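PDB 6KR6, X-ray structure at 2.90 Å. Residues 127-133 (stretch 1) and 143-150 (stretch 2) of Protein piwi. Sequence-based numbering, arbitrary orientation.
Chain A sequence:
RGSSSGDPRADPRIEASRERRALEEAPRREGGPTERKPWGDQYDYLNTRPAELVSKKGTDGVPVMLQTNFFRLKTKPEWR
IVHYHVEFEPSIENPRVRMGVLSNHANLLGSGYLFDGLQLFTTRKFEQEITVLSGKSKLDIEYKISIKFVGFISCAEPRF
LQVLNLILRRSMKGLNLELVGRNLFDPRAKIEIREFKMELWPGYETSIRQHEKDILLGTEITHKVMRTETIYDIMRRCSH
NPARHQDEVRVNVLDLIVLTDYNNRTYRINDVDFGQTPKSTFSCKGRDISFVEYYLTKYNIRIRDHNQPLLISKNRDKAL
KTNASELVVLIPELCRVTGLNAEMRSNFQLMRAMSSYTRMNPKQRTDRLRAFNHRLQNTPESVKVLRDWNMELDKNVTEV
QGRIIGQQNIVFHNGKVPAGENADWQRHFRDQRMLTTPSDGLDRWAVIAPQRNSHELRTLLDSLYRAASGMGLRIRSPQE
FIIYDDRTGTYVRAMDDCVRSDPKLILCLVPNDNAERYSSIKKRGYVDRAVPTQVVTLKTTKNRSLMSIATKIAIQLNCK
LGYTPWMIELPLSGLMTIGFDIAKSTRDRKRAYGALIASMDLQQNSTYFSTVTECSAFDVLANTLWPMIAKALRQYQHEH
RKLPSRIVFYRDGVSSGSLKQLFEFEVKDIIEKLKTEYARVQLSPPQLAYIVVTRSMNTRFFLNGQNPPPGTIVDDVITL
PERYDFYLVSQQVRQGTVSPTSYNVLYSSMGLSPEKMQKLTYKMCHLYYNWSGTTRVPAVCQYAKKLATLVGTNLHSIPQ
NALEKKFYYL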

# COMPACT_ATOMS: atom_id res chain seq x y z
N GLU A 127 -19.94 8.20 44.30
CA GLU A 127 -19.34 8.61 45.56
C GLU A 127 -18.36 7.56 46.08
O GLU A 127 -17.28 7.91 46.58
CB GLU A 127 -20.44 8.89 46.59
CG GLU A 127 -21.72 8.06 46.41
CD GLU A 127 -22.67 8.64 45.36
OE1 GLU A 127 -22.21 9.42 44.50
OE2 GLU A 127 -23.87 8.30 45.39
N GLN A 128 -18.71 6.29 45.97
CA GLN A 128 -17.82 5.19 46.33
C GLN A 128 -18.29 3.96 45.56
O GLN A 128 -18.90 4.08 44.49
CB GLN A 128 -17.82 4.97 47.86
N GLU A 129 -17.99 2.77 46.08
CA GLU A 129 -18.67 1.58 45.60
C GLU A 129 -20.15 1.72 45.90
O GLU A 129 -20.55 1.77 47.07
CB GLU A 129 -18.09 0.32 46.25
CG GLU A 129 -18.66 -0.98 45.70
CD GLU A 129 -19.84 -1.50 46.49
OE1 GLU A 129 -19.62 -2.33 47.40
OE2 GLU A 129 -20.99 -1.09 46.21
N ILE A 130 -20.97 1.82 44.86
CA ILE A 130 -22.35 2.23 45.02
C ILE A 130 -23.27 1.09 44.62
O ILE A 130 -22.92 0.20 43.84
CB ILE A 130 -22.66 3.51 44.21
CG1 ILE A 130 -23.66 4.37 44.97
CG2 ILE A 130 -23.16 3.17 42.81
CD1 ILE A 130 -23.22 4.70 46.39
N THR A 131 -24.48 1.12 45.17
CA THR A 131 -25.46 0.05 45.00
C THR A 131 -26.83 0.66 44.74
O THR A 131 -27.28 1.53 45.50
CB THR A 131 -25.51 -0.86 46.23
OG1 THR A 131 -24.34 -1.69 46.26
CG2 THR A 131 -26.76 -1.73 46.21
N VAL A 132 -27.50 0.20 43.69
CA VAL A 132 -28.85 0.63 43.37
C VAL A 132 -29.79 -0.55 43.54
O VAL A 132 -29.37 -1.70 43.65
CB VAL A 132 -28.94 1.23 41.95
CG1 VAL A 132 -28.30 2.60 41.91
CG2 VAL A 132 -28.27 0.31 40.95
N LEU A 133 -31.09 -0.26 43.58
CA LEU A 133 -32.08 -1.30 43.80
C LEU A 133 -33.41 -0.88 43.19
O LEU A 133 -33.76 0.31 43.23
CB LEU A 133 -32.25 -1.59 45.30
CG LEU A 133 -33.20 -2.70 45.76
CD1 LEU A 133 -32.67 -3.35 47.03
CD2 LEU A 133 -34.61 -2.18 46.00
N TYR A 143 -34.41 -6.39 42.65
CA TYR A 143 -33.02 -6.60 42.29
C TYR A 143 -32.15 -5.51 42.91
O TYR A 143 -32.58 -4.35 43.01
CB TYR A 143 -32.82 -6.63 40.77
CG TYR A 143 -33.20 -5.36 40.04
CD1 TYR A 143 -32.32 -4.29 39.97
CD2 TYR A 143 -34.41 -5.24 39.38
CE1 TYR A 143 -32.65 -3.13 39.30
CE2 TYR A 143 -34.75 -4.09 38.71
CZ TYR A 143 -33.87 -3.03 38.67
OH TYR A 143 -34.20 -1.88 38.00
N LYS A 144 -30.95 -5.90 43.33
CA LYS A 144 -29.97 -5.00 43.93
C LYS A 144 -28.70 -5.05 43.07
O LYS A 144 -27.92 -6.01 43.17
CB LYS A 144 -29.68 -5.38 45.38
N ILE A 145 -28.51 -4.03 42.25
CA ILE A 145 -27.34 -3.95 41.37
C ILE A 145 -26.18 -3.38 42.17
O ILE A 145 -26.26 -2.26 42.70
CB ILE A 145 -27.64 -3.09 40.14
CG1 ILE A 145 -28.97 -3.49 39.51
CG2 ILE A 145 -26.53 -3.21 39.13
CD1 ILE A 145 -29.31 -2.68 38.27
N SER A 146 -25.09 -4.13 42.24
CA SER A 146 -23.88 -3.71 42.94
C SER A 146 -22.88 -3.21 41.91
O SER A 146 -22.21 -4.00 41.24
CB SER A 146 -23.30 -4.86 43.77
OG SER A 146 -22.08 -4.48 44.38
N ILE A 147 -22.77 -1.89 41.78
CA ILE A 147 -21.86 -1.26 40.82
C ILE A 147 -20.57 -0.95 41.56
O ILE A 147 -20.46 0.08 42.23
CB ILE A 147 -22.48 -0.01 40.19
CG1 ILE A 147 -23.76 -0.37 39.44
CG2 ILE A 147 -21.49 0.66 39.26
CD1 ILE A 147 -24.39 0.80 38.70
N LYS A 148 -19.58 -1.83 41.44
CA LYS A 148 -18.31 -1.68 42.14
C LYS A 148 -17.35 -0.85 41.31
O LYS A 148 -17.13 -1.13 40.12
CB LYS A 148 -17.70 -3.05 42.44
N PHE A 149 -16.77 0.17 41.93
CA PHE A 149 -15.85 1.07 41.25
C PHE A 149 -14.52 0.38 40.98
O PHE A 149 -13.94 -0.23 41.88
CB PHE A 149 -15.65 2.34 42.08
CG PHE A 149 -14.63 3.29 41.52
CD1 PHE A 149 -13.30 3.22 41.91
CD2 PHE A 149 -15.01 4.28 40.63
CE1 PHE A 149 -12.37 4.10 41.41
CE2 PHE A 149 -14.07 5.17 40.12
CZ PHE A 149 -12.75 5.08 40.51
N VAL A 150 -14.04 0.48 39.75
CA VAL A 150 -12.75 -0.08 39.37
C VAL A 150 -11.69 1.01 39.22
O VAL A 150 -10.63 0.93 39.83
CB VAL A 150 -12.87 -0.92 38.07
CG1 VAL A 150 -11.50 -1.33 37.57
CG2 VAL A 150 -13.73 -2.14 38.33

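The carbonyl oxygens of the two hydrogen-bonded residue pairs crowd one another: Ile130 O lies 2.9 Å from Ile147 O, and Val132 O lies 3.3 Å from Ile145 O. Neither approach can be a hydrogen bond, since both atoms are acceptors, and each lies within a residue pair joined by two reciprocal N-H...O hydrogen bonds. Ile130 N donates to Ile147 O at 3.2 Å, and Ile147 N returns a bond to Ile130 O at 2.9 Å. One step on, Val132 N donates to Ile145 O at 2.9 Å with an N-H...O angle of 153°, whereas the reciprocal bond from Ile145 N to Val132 O, also 2.9 Å long, is bent to 126° and weak.

These bonds join strand 130-133 to strand 143-150 in an antiparallel ladder, their directions 159° apart. Between and beyond the bonded pairs, Thr131 faces Ser146 and Leu133 faces Lys144 without N-H...O bonds, and their CA atoms draw in to 4.6 and 4.3 Å, respectively. Here CA-H groups approach carbonyls instead, with Leu133 CA 3.2 Å from Tyr143 O and Thr131 CA 3.4 Å from Ile145 O.

Alternation of the strands sorts the side chains by face. Ile130, Val132, Ile145 and Ile147 share one face, where aliphatic contacts supplement the backbone bonds: Val132 CG2 meets Ile145 CB at 3.6 Å, while Ile130 CG2 stays 4.2 Å from Ile147 CB, the end of the Ile130 side chain leading away. The other face, bearing Thr131, Leu133, Lys144 and Ser146, is more mixed. Leu133 CD1 rests 4.0 Å from Lys144 CB, the last modelled side-chain atom of that lysine. Just before the strand, Glu129 lays its CG 3.6 Å from Lys148 CA, and its carboxylate accepts a weak hydrogen bond from within its own stretch, Thr131 OG1 to Glu129 OE2 at 3.4 Å.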